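Long-range contacts in putative p22 protein (PDB 1YQF), which is of unknown function but belongs to the MAM33 family of mitochondrial glycoproteins and is a sequence homologue of human p32: residues A[33-38]-A[193-198]; A[45-50]-A[183-188]; A[78-83]-A[177-182]; A[94-99]-A[108-113]. One frame throughout, in Å; residues are numbered along the deposited sequence.

Overall arrangement
Three of the four contacts use the long C-terminal helix 173-202, each with a different partner. Contacts 1, 3 and 4 are buried; contact 2 alone is at the surface, where a proline-rich loop lies over a tryptophan. Contact 3, its centre about 4 Å from that of the chain, seats the helix on the sheet through aromatic and aliphatic groups. Contact 1, its centre about 25 Å from that of the chain, adds the N-terminal helix through two leucines beside glutamate stems and a threonine. Contact 4 differs in kind: backbone hydrogen bonds join neighbouring strands. An R79-F95 hydrogen bond ties it to contact 3, packing links contacts 2 and 3, and E38 of contact 1 probably bonds Q188 of contact 2.

Contact 1 of 4, residues A[33-38]-A[193-198]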
# COMPACT_ATOMS: atom_id res chain seq x y z
N ARG A 33 14.72 25.26 22.80
CA ARG A 33 15.93 24.72 23.42
C ARG A 33 16.55 23.64 22.54
O ARG A 33 17.77 23.54 22.46
CB ARG A 33 15.62 24.15 24.81
CG ARG A 33 15.64 25.19 25.93
CD ARG A 33 15.79 24.59 27.32
NE ARG A 33 14.64 23.75 27.68
CZ ARG A 33 13.45 24.21 28.08
NH1 ARG A 33 13.22 25.52 28.18
NH2 ARG A 33 12.48 23.35 28.38
N GLU A 34 15.71 22.84 21.89
CA GLU A 34 16.20 21.80 20.99
C GLU A 34 16.81 22.40 19.73
O GLU A 34 17.83 21.92 19.24
CB GLU A 34 15.08 20.82 20.62
CG GLU A 34 14.59 19.96 21.78
CD GLU A 34 15.70 19.16 22.44
OE1 GLU A 34 16.32 18.32 21.76
OE2 GLU A 34 15.96 19.39 23.65
N LEU A 35 16.19 23.46 19.21
CA LEU A 35 16.70 24.15 18.02
C LEU A 35 18.05 24.77 18.31
O LEU A 35 18.97 24.67 17.50
CB LEU A 35 15.74 25.24 17.54
CG LEU A 35 14.99 24.95 16.24
CD1 LEU A 35 13.90 25.98 16.04
CD2 LEU A 35 15.93 24.93 15.05
N GLU A 36 18.16 25.43 19.46
CA GLU A 36 19.42 26.02 19.90
C GLU A 36 20.48 24.93 20.04
O GLU A 36 21.60 25.09 19.57
CB GLU A 36 19.23 26.73 21.24
CG GLU A 36 18.56 28.09 21.11
CD GLU A 36 17.87 28.54 22.38
OE1 GLU A 36 18.18 27.99 23.46
OE2 GLU A 36 17.02 29.45 22.29
N GLU A 37 20.09 23.83 20.67
CA GLU A 37 20.94 22.65 20.83
C GLU A 37 21.48 22.19 19.48
O GLU A 37 22.70 22.12 19.28
CB GLU A 37 20.14 21.53 21.52
CG GLU A 37 20.96 20.41 22.15
CD GLU A 37 20.17 19.66 23.22
OE1 GLU A 37 19.86 20.27 24.26
OE2 GLU A 37 19.84 18.47 23.00
N GLU A 38 20.57 21.90 18.55
CA GLU A 38 20.91 21.42 17.21
C GLU A 38 21.77 22.40 16.41
O GLU A 38 22.73 22.00 15.74
CB GLU A 38 19.64 21.13 16.40
CG GLU A 38 18.80 19.96 16.89
CD GLU A 38 19.59 18.66 16.96
OE1 GLU A 38 20.37 18.41 16.03
OE2 GLU A 38 19.43 17.91 17.94
N ALA A 193 13.97 21.96 10.40
CA ALA A 193 12.81 22.69 9.88
C ALA A 193 11.54 22.29 10.64
O ALA A 193 10.65 23.11 10.88
CB ALA A 193 12.64 22.44 8.38
N TRP A 194 11.49 21.02 11.04
CA TRP A 194 10.38 20.47 11.81
C TRP A 194 10.29 21.11 13.20
O TRP A 194 9.20 21.38 13.69
CB TRP A 194 10.56 18.95 11.90
CG TRP A 194 9.49 18.18 12.59
CD1 TRP A 194 8.37 17.63 12.02
CD2 TRP A 194 9.45 17.80 13.97
NE1 TRP A 194 7.63 16.96 12.97
CE2 TRP A 194 8.27 17.05 14.18
CE3 TRP A 194 10.29 18.04 15.07
CZ2 TRP A 194 7.92 16.53 15.42
CZ3 TRP A 194 9.93 17.52 16.31
CH2 TRP A 194 8.75 16.78 16.47
N LEU A 195 11.44 21.35 13.82
CA LEU A 195 11.48 21.96 15.14
C LEU A 195 10.98 23.40 15.10
O LEU A 195 10.19 23.81 15.94
CB LEU A 195 12.90 21.94 15.70
CG LEU A 195 13.46 20.59 16.13
CD1 LEU A 195 14.94 20.71 16.43
CD2 LEU A 195 12.71 20.06 17.34
N THR A 196 11.45 24.15 14.10
CA THR A 196 11.01 25.53 13.87
C THR A 196 9.50 25.61 13.64
O THR A 196 8.84 26.50 14.17
CB THR A 196 11.73 26.11 12.63
OG1 THR A 196 13.16 26.05 12.83
CG2 THR A 196 11.44 27.60 12.46
N THR A 197 8.97 24.67 12.86
CA THR A 197 7.56 24.66 12.51
C THR A 197 6.68 24.31 13.71
O THR A 197 5.60 24.89 13.87
CB THR A 197 7.31 23.66 11.38
OG1 THR A 197 8.04 24.06 10.21
CG2 THR A 197 5.84 23.66 10.93
N MET A 198 7.13 23.37 14.54
CA MET A 198 6.39 23.02 15.74
C MET A 198 6.45 24.17 16.74
O MET A 198 5.50 24.41 17.48
CB MET A 198 6.96 21.76 16.39
CG MET A 198 6.24 21.39 17.68
SD MET A 198 6.85 19.90 18.41
CE MET A 198 5.83 18.70 17.58
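The N-terminal helix 23-39 and the far part of the C-terminal helix 173-202 pair here in antiparallel fashion, consistent with the coiled-coil arm of p32-like proteins. The two short axes approach to 9.6 Å at a crossing angle of -155°, and L35 lies across from L195. These two leucines slide past each other in opposite directions, with L35 CG resting on L195 CB at 3.7 Å. L195, whose CG stands beside the backbone N, spreads its two methyls over the facing helix: CD2 reaches E34 CB at 4.1 Å and CD1 reaches E38 CG at 4.0 Å. Both glutamates thus contribute aliphatic stems one turn apart, and each chain then bends at chi2. The acid of E38 turns to Q188 NE2 for a hydrogen bond and to R41 for a salt bridge. L35 holds a chi1 of -109°, well away from a staggered position, and its CD1 comes up against T196 OG1 at 3.3 Å. That hydroxyl is already hydrogen-bonded to the backbone O of E192, so the methyl meets a polar atom whose partner lies within its own helix. Farther along the same helix pair M198 packs on L27 and T31, while L158 of the second subunit presses on L195 and D157 of that subunit forms a salt bridge with R33.

Contact 2 of 4, residues A[45-50]-A[183-188]; sequences PEQPTP and SFWAEQ
Residues 45-50 form an extended segment with backbone angles close to polyproline II, running broadly counter to one and a half turns of helix 173-202. The two backbones come nearest at P45 and W185, whose CA atoms are 5.1 Å apart. No hydrogen bond joins them, and the contact rests on how flat and aliphatic groups overlie the indole of W185. That side chain has CG anti to the backbone N (chi1 169°). Q47 lies along one face of it, side by side and pointing the same way. With CG anti to its own backbone N and the chain straight beyond, Q47 sets CB over the five-membered ring, 3.5 Å from the centroid and only 6° off the normal, a clear CH-pi contact. CG follows across the ring junction, and the amide then stacks over the six-membered ring, its plane 15° from that of the indole and NE2 3.4 Å from CZ2. P45 approaches differently: its carbonyl O lies in the ring plane at the edge, 3.3 Å from W185 CD1. The pyrrolidine rings pack near the base of the side chain. P45 CB sits 3.9 Å from W185 CA, P45 CD meets Q188 CG at a distance of 4.0 Å, and P48 CD rests 4.2 Å from W185 CB. Within the helix the indole also meets the ring of Y182, on which P48 and Q47 pack as well. An amide-aromatic stack with proline packing beside it thus lays the polyproline II-like loop between helix 23-39 and strand 55-58 along helix 173-202.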
# COMPACT_ATOMS: atom_id res chain seq x y z
N PRO A 45 25.89 15.90 10.74
CA PRO A 45 26.20 15.24 9.46
C PRO A 45 26.53 16.23 8.34
O PRO A 45 25.79 17.18 8.13
CB PRO A 45 24.90 14.47 9.14
CG PRO A 45 24.21 14.34 10.44
CD PRO A 45 24.50 15.62 11.16
N GLU A 46 27.65 15.99 7.66
CA GLU A 46 28.08 16.81 6.52
C GLU A 46 27.40 16.31 5.25
O GLU A 46 27.25 15.10 5.05
CB GLU A 46 29.59 16.71 6.33
CG GLU A 46 30.40 17.69 7.15
CD GLU A 46 31.89 17.59 6.87
OE1 GLU A 46 32.29 17.80 5.70
OE2 GLU A 46 32.66 17.30 7.81
N GLN A 47 26.99 17.24 4.39
CA GLN A 47 26.41 16.88 3.10
C GLN A 47 27.48 16.22 2.23
O GLN A 47 28.50 16.84 1.94
CB GLN A 47 25.85 18.10 2.38
CG GLN A 47 25.16 17.74 1.05
CD GLN A 47 24.57 18.95 0.32
OE1 GLN A 47 24.01 18.80 -0.76
NE2 GLN A 47 24.71 20.13 0.91
N PRO A 48 27.24 14.98 1.80
CA PRO A 48 28.22 14.26 0.98
C PRO A 48 28.37 14.84 -0.43
O PRO A 48 27.50 15.55 -0.93
CB PRO A 48 27.64 12.85 0.92
CG PRO A 48 26.18 13.05 1.06
CD PRO A 48 26.03 14.16 2.05
N THR A 49 29.50 14.52 -1.05
CA THR A 49 29.78 14.92 -2.42
C THR A 49 29.38 13.78 -3.35
O THR A 49 29.85 12.65 -3.17
CB THR A 49 31.28 15.25 -2.61
OG1 THR A 49 32.09 14.15 -2.17
CG2 THR A 49 31.71 16.41 -1.71
N PRO A 50 28.51 14.05 -4.32
CA PRO A 50 28.03 13.00 -5.22
C PRO A 50 29.15 12.46 -6.11
O PRO A 50 30.01 13.25 -6.50
CB PRO A 50 26.96 13.71 -6.05
CG PRO A 50 27.34 15.14 -6.01
CD PRO A 50 27.91 15.36 -4.64
N SER A 183 21.12 10.90 2.96
CA SER A 183 19.91 10.71 3.74
C SER A 183 20.09 11.17 5.18
O SER A 183 19.21 11.82 5.73
CB SER A 183 19.47 9.24 3.70
OG SER A 183 19.02 8.89 2.40
N PHE A 184 21.23 10.84 5.79
CA PHE A 184 21.53 11.27 7.16
C PHE A 184 21.57 12.79 7.22
O PHE A 184 21.01 13.39 8.13
CB PHE A 184 22.88 10.72 7.66
CG PHE A 184 22.90 9.24 7.94
CD1 PHE A 184 21.80 8.58 8.50
CD2 PHE A 184 24.04 8.49 7.67
CE1 PHE A 184 21.84 7.21 8.76
CE2 PHE A 184 24.08 7.12 7.93
CZ PHE A 184 22.98 6.48 8.47
N TRP A 185 22.23 13.41 6.24
CA TRP A 185 22.36 14.86 6.19
C TRP A 185 21.00 15.52 6.01
O TRP A 185 20.64 16.41 6.77
CB TRP A 185 23.29 15.30 5.05
CG TRP A 185 23.23 16.78 4.80
CD1 TRP A 185 23.86 17.75 5.52
CD2 TRP A 185 22.48 17.45 3.79
NE1 TRP A 185 23.56 18.99 5.01
CE2 TRP A 185 22.71 18.83 3.94
CE3 TRP A 185 21.63 17.02 2.76
CZ2 TRP A 185 22.13 19.79 3.11
CZ3 TRP A 185 21.05 17.98 1.92
CH2 TRP A 185 21.31 19.34 2.11
N ALA A 186 20.25 15.08 5.00
CA ALA A 186 18.93 15.62 4.69
C ALA A 186 17.94 15.42 5.82
O ALA A 186 17.08 16.26 6.05
CB ALA A 186 18.38 15.01 3.40
N GLU A 187 18.08 14.31 6.54
CA GLU A 187 17.20 14.01 7.67
C GLU A 187 17.41 15.02 8.79
O GLU A 187 16.46 15.43 9.45
CB GLU A 187 17.44 12.59 8.19
CG GLU A 187 16.73 12.25 9.49
CD GLU A 187 15.21 12.37 9.39
OE1 GLU A 187 14.64 11.84 8.41
OE2 GLU A 187 14.59 12.99 10.29
N GLN A 188 18.66 15.40 9.02
CA GLN A 188 19.00 16.42 10.01
C GLN A 188 18.41 17.77 9.62
O GLN A 188 17.93 18.51 10.48
CB GLN A 188 20.53 16.53 10.16
CG GLN A 188 21.02 17.62 11.12
CD GLN A 188 20.63 17.36 12.57
OE1 GLN A 188 20.63 16.22 13.03
NE2 GLN A 188 20.31 18.43 13.30

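Contact 3 of 4, residues A[78-83]-A[177-182]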
# COMPACT_ATOMS: atom_id res chain seq x y z
N VAL A 78 18.78 7.56 -10.72
CA VAL A 78 18.76 6.82 -9.47
C VAL A 78 17.92 7.61 -8.48
O VAL A 78 18.30 8.70 -8.06
CB VAL A 78 20.18 6.61 -8.90
CG1 VAL A 78 20.12 5.84 -7.58
CG2 VAL A 78 21.06 5.88 -9.91
N ARG A 79 16.77 7.06 -8.13
CA ARG A 79 15.79 7.76 -7.31
C ARG A 79 15.75 7.18 -5.90
O ARG A 79 15.76 5.96 -5.72
CB ARG A 79 14.41 7.65 -7.96
CG ARG A 79 13.28 8.24 -7.14
CD ARG A 79 11.99 8.36 -7.91
NE ARG A 79 12.10 9.29 -9.03
CZ ARG A 79 11.23 9.37 -10.04
NH1 ARG A 79 10.18 8.57 -10.09
NH2 ARG A 79 11.41 10.26 -11.01
N TYR A 80 15.69 8.05 -4.91
CA TYR A 80 15.58 7.64 -3.52
C TYR A 80 14.85 8.68 -2.70
O TYR A 80 14.66 9.82 -3.14
CB TYR A 80 16.97 7.42 -2.92
CG TYR A 80 17.83 8.65 -2.91
CD1 TYR A 80 18.45 9.10 -4.07
CD2 TYR A 80 18.03 9.38 -1.74
CE1 TYR A 80 19.24 10.24 -4.07
CE2 TYR A 80 18.83 10.52 -1.73
CZ TYR A 80 19.43 10.94 -2.90
OH TYR A 80 20.22 12.07 -2.91
N SER A 81 14.46 8.28 -1.50
CA SER A 81 13.80 9.17 -0.55
C SER A 81 14.65 9.22 0.72
O SER A 81 15.24 8.21 1.12
CB SER A 81 12.40 8.65 -0.23
OG SER A 81 11.75 9.45 0.74
N THR A 82 14.69 10.39 1.35
CA THR A 82 15.42 10.54 2.62
C THR A 82 14.49 10.29 3.81
O THR A 82 14.90 10.43 4.95
CB THR A 82 16.04 11.95 2.72
OG1 THR A 82 15.00 12.95 2.69
CG2 THR A 82 16.90 12.25 1.50
N ASN A 83 13.25 9.92 3.52
CA ASN A 83 12.31 9.47 4.54
C ASN A 83 12.68 8.07 4.99
O ASN A 83 13.13 7.24 4.20
CB ASN A 83 10.87 9.47 4.02
CG ASN A 83 10.19 10.82 4.18
OD1 ASN A 83 10.43 11.54 5.15
ND2 ASN A 83 9.32 11.17 3.22
N GLU A 177 26.81 4.53 -0.75
CA GLU A 177 27.35 5.26 0.39
C GLU A 177 26.94 6.73 0.32
O GLU A 177 26.68 7.35 1.34
CB GLU A 177 28.88 5.14 0.43
CG GLU A 177 29.55 5.89 1.58
CD GLU A 177 31.06 5.68 1.60
OE1 GLU A 177 31.50 4.63 2.11
OE2 GLU A 177 31.80 6.56 1.11
N PHE A 178 26.89 7.28 -0.89
CA PHE A 178 26.41 8.64 -1.08
C PHE A 178 24.97 8.77 -0.59
O PHE A 178 24.68 9.62 0.24
CB PHE A 178 26.47 9.06 -2.55
CG PHE A 178 25.73 10.34 -2.83
CD1 PHE A 178 26.30 11.56 -2.51
CD2 PHE A 178 24.46 10.33 -3.40
CE1 PHE A 178 25.63 12.75 -2.76
CE2 PHE A 178 23.78 11.51 -3.65
CZ PHE A 178 24.36 12.73 -3.32
N VAL A 179 24.09 7.90 -1.10
CA VAL A 179 22.68 7.93 -0.73
C VAL A 179 22.49 7.84 0.78
O VAL A 179 21.72 8.61 1.35
CB VAL A 179 21.89 6.78 -1.41
CG1 VAL A 179 20.45 6.71 -0.88
CG2 VAL A 179 21.88 6.96 -2.92
N VAL A 180 23.20 6.91 1.41
CA VAL A 180 23.13 6.73 2.86
C VAL A 180 23.55 8.01 3.58
O VAL A 180 22.87 8.48 4.48
CB VAL A 180 24.02 5.56 3.35
CG1 VAL A 180 24.01 5.45 4.87
CG2 VAL A 180 23.56 4.24 2.75
N LEU A 181 24.68 8.57 3.15
CA LEU A 181 25.24 9.78 3.74
C LEU A 181 24.37 11.00 3.49
O LEU A 181 24.25 11.87 4.35
CB LEU A 181 26.65 10.05 3.20
CG LEU A 181 27.80 9.19 3.72
CD1 LEU A 181 29.10 9.57 3.02
CD2 LEU A 181 27.97 9.31 5.24
N TYR A 182 23.77 11.07 2.31
CA TYR A 182 22.92 12.19 1.94
C TYR A 182 21.60 12.12 2.70
O TYR A 182 21.05 13.14 3.08
CB TYR A 182 22.64 12.19 0.43
CG TYR A 182 22.05 13.49 -0.06
CD1 TYR A 182 22.86 14.53 -0.48
CD2 TYR A 182 20.67 13.67 -0.11
CE1 TYR A 182 22.32 15.72 -0.93
CE2 TYR A 182 20.12 14.87 -0.56
CZ TYR A 182 20.95 15.89 -0.97
OH TYR A 182 20.42 17.07 -1.42
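Beyond V78 and R79, which make no close contact with residues 177-182, Y80 carries the contact. Its CG takes the crowded place between the backbone N and the carbonyl carbon (chi1 62°), which directs the ring at the helix. V179 comes tip to tip over one face of that ring, with CG1 4.1 Å from the centroid, a CH-pi contact. The phenol end crosses Y182 at about a right angle: Y80 OH lies over the face of the Y182 ring, 3.3 Å from CD2, while the same CD2 is at the edge of the Y80 ring and in its plane. F178 CE2 approaches Y80 OH obliquely at 3.7 Å. This hydroxyl is buried with no hydrogen-bonding partner in the model; across the contact its nearest atom is Y182 CD2. S81 turns its CB away from the helix, and its OG accepts from N83 N at 3.2 Å, an ST turn at the end of the strand. T82 points back and brings CG2 to the edge of the Y182 ring, 4.3 Å from CD2. N83 bonds to the backbone of L145 and T147 of the second subunit. Strand and helix axes lie 9.9 Å apart at 28°, so the helix runs nearly along the strand. The C-terminal helix thus packs on one face of the antiparallel sheet through a buried aromatic cluster, to which the neighbouring strands add: F65 of strand 64-71 meets Y182 edge-to-face, and I94 of strand 92-99 packs on Y80.

Contact 4 of 4, residues A[94-99]-A[108-113]; sequences IFVYIT and ADLSIE
Four backbone hydrogen bonds join the strands, two at each hydrogen-bonded pair. I94 and L110 exchange bonds, I94 N to L110 O at 2.9 Å, nearly straight and almost along the C=O axis, and L110 N to I94 O at 3.1 Å. V96 and A108 do likewise, with V96 N to A108 O at 2.9 Å and A108 N to V96 O at 2.8 Å. Apolar packing occupies the face bearing I94, V96, A108 and L110. V96 CG2 meets L110 CD1 at 3.5 Å, tighter than usual van der Waals contact, while I94 CG1 reaches L110 CB and I94 CG2 touches I112 CD1. L166 of helix 156-168 packs against V96 and L110 on this side. The polar contact is on the opposite face, in the non-hydrogen-bonded pair. There the carboxylate of D109 stands at the edge of the F95 ring, OD2 3.4 Å from CE2, with the two planes 79° apart. Its negative charge would favour the weakly positive C-H rim of the ring, and OD1 accepts from Q107 NE2. Together the strands make a classic antiparallel beta hairpin, one step in the up-and-down meander of the p32-like sheet, with an apolar side turned to the helices.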
# COMPACT_ATOMS: atom_id res chain seq x y z
N ILE A 94 16.63 2.13 -3.38
CA ILE A 94 16.81 2.98 -4.55
C ILE A 94 16.17 2.36 -5.78
O ILE A 94 16.08 1.14 -5.90
CB ILE A 94 18.31 3.29 -4.83
CG1 ILE A 94 19.09 2.01 -5.17
CG2 ILE A 94 18.93 3.99 -3.63
CD1 ILE A 94 20.54 2.26 -5.56
N PHE A 95 15.73 3.21 -6.69
CA PHE A 95 15.12 2.78 -7.94
C PHE A 95 15.96 3.33 -9.07
O PHE A 95 16.07 4.54 -9.24
CB PHE A 95 13.67 3.27 -7.99
CG PHE A 95 12.86 2.77 -6.84
CD1 PHE A 95 12.83 3.47 -5.64
CD2 PHE A 95 12.19 1.56 -6.92
CE1 PHE A 95 12.11 2.99 -4.55
CE2 PHE A 95 11.47 1.08 -5.84
CZ PHE A 95 11.43 1.79 -4.66
N VAL A 96 16.58 2.43 -9.82
CA VAL A 96 17.47 2.80 -10.92
C VAL A 96 16.72 2.68 -12.24
O VAL A 96 16.21 1.62 -12.57
CB VAL A 96 18.71 1.87 -10.96
CG1 VAL A 96 19.67 2.30 -12.06
CG2 VAL A 96 19.42 1.87 -9.62
N TYR A 97 16.67 3.77 -12.99
CA TYR A 97 16.01 3.78 -14.29
C TYR A 97 17.04 3.96 -15.40
O TYR A 97 17.89 4.83 -15.33
CB TYR A 97 14.96 4.89 -14.36
CG TYR A 97 13.92 4.81 -13.25
CD1 TYR A 97 14.16 5.39 -12.01
CD2 TYR A 97 12.71 4.15 -13.45
CE1 TYR A 97 13.22 5.32 -10.99
CE2 TYR A 97 11.77 4.07 -12.42
CZ TYR A 97 12.03 4.67 -11.20
OH TYR A 97 11.10 4.61 -10.18
N ILE A 98 16.95 3.11 -16.42
CA ILE A 98 17.82 3.19 -17.59
C ILE A 98 16.91 3.33 -18.80
O ILE A 98 16.22 2.39 -19.17
CB ILE A 98 18.70 1.92 -17.70
CG1 ILE A 98 19.51 1.72 -16.41
CG2 ILE A 98 19.63 2.01 -18.90
CD1 ILE A 98 20.43 0.52 -16.42
N THR A 99 16.90 4.52 -19.39
CA THR A 99 16.01 4.81 -20.51
C THR A 99 16.78 4.89 -21.83
O THR A 99 17.75 5.64 -21.95
CB THR A 99 15.26 6.14 -20.25
OG1 THR A 99 14.35 5.97 -19.15
CG2 THR A 99 14.37 6.52 -21.44
N ALA A 108 15.48 -1.07 -12.00
CA ALA A 108 16.10 -2.01 -11.07
C ALA A 108 15.90 -1.51 -9.65
O ALA A 108 16.28 -0.38 -9.33
CB ALA A 108 17.58 -2.16 -11.38
N ASP A 109 15.29 -2.34 -8.80
CA ASP A 109 15.13 -2.01 -7.39
C ASP A 109 16.25 -2.64 -6.60
O ASP A 109 16.44 -3.84 -6.65
CB ASP A 109 13.80 -2.54 -6.86
CG ASP A 109 12.60 -1.98 -7.60
OD1 ASP A 109 12.77 -1.41 -8.70
OD2 ASP A 109 11.44 -2.08 -7.15
N LEU A 110 16.99 -1.82 -5.86
CA LEU A 110 18.05 -2.33 -5.01
C LEU A 110 17.94 -1.76 -3.61
O LEU A 110 17.37 -0.70 -3.40
CB LEU A 110 19.43 -2.01 -5.60
CG LEU A 110 19.66 -2.36 -7.06
CD1 LEU A 110 19.27 -1.20 -7.95
CD2 LEU A 110 21.11 -2.75 -7.32
N SER A 111 18.49 -2.50 -2.66
CA SER A 111 18.59 -2.02 -1.28
C SER A 111 20.06 -1.92 -0.91
O SER A 111 20.90 -2.68 -1.42
CB SER A 111 17.84 -2.96 -0.33
OG SER A 111 18.18 -4.31 -0.57
N ILE A 112 20.37 -0.97 -0.03
CA ILE A 112 21.73 -0.75 0.43
C ILE A 112 21.81 -1.27 1.86
O ILE A 112 21.15 -0.74 2.76
CB ILE A 112 22.10 0.74 0.37
CG1 ILE A 112 21.87 1.30 -1.04
CG2 ILE A 112 23.57 0.95 0.78
CD1 ILE A 112 21.92 2.81 -1.12
N GLU A 113 22.61 -2.31 2.05
CA GLU A 113 22.76 -2.95 3.35
C GLU A 113 24.22 -3.34 3.58
O GLU A 113 24.79 -4.11 2.80
CB GLU A 113 21.85 -4.18 3.48
CG GLU A 113 21.64 -4.98 2.21
CD GLU A 113 20.35 -5.80 2.24
OE1 GLU A 113 19.26 -5.19 2.15
OE2 GLU A 113 20.44 -7.04 2.34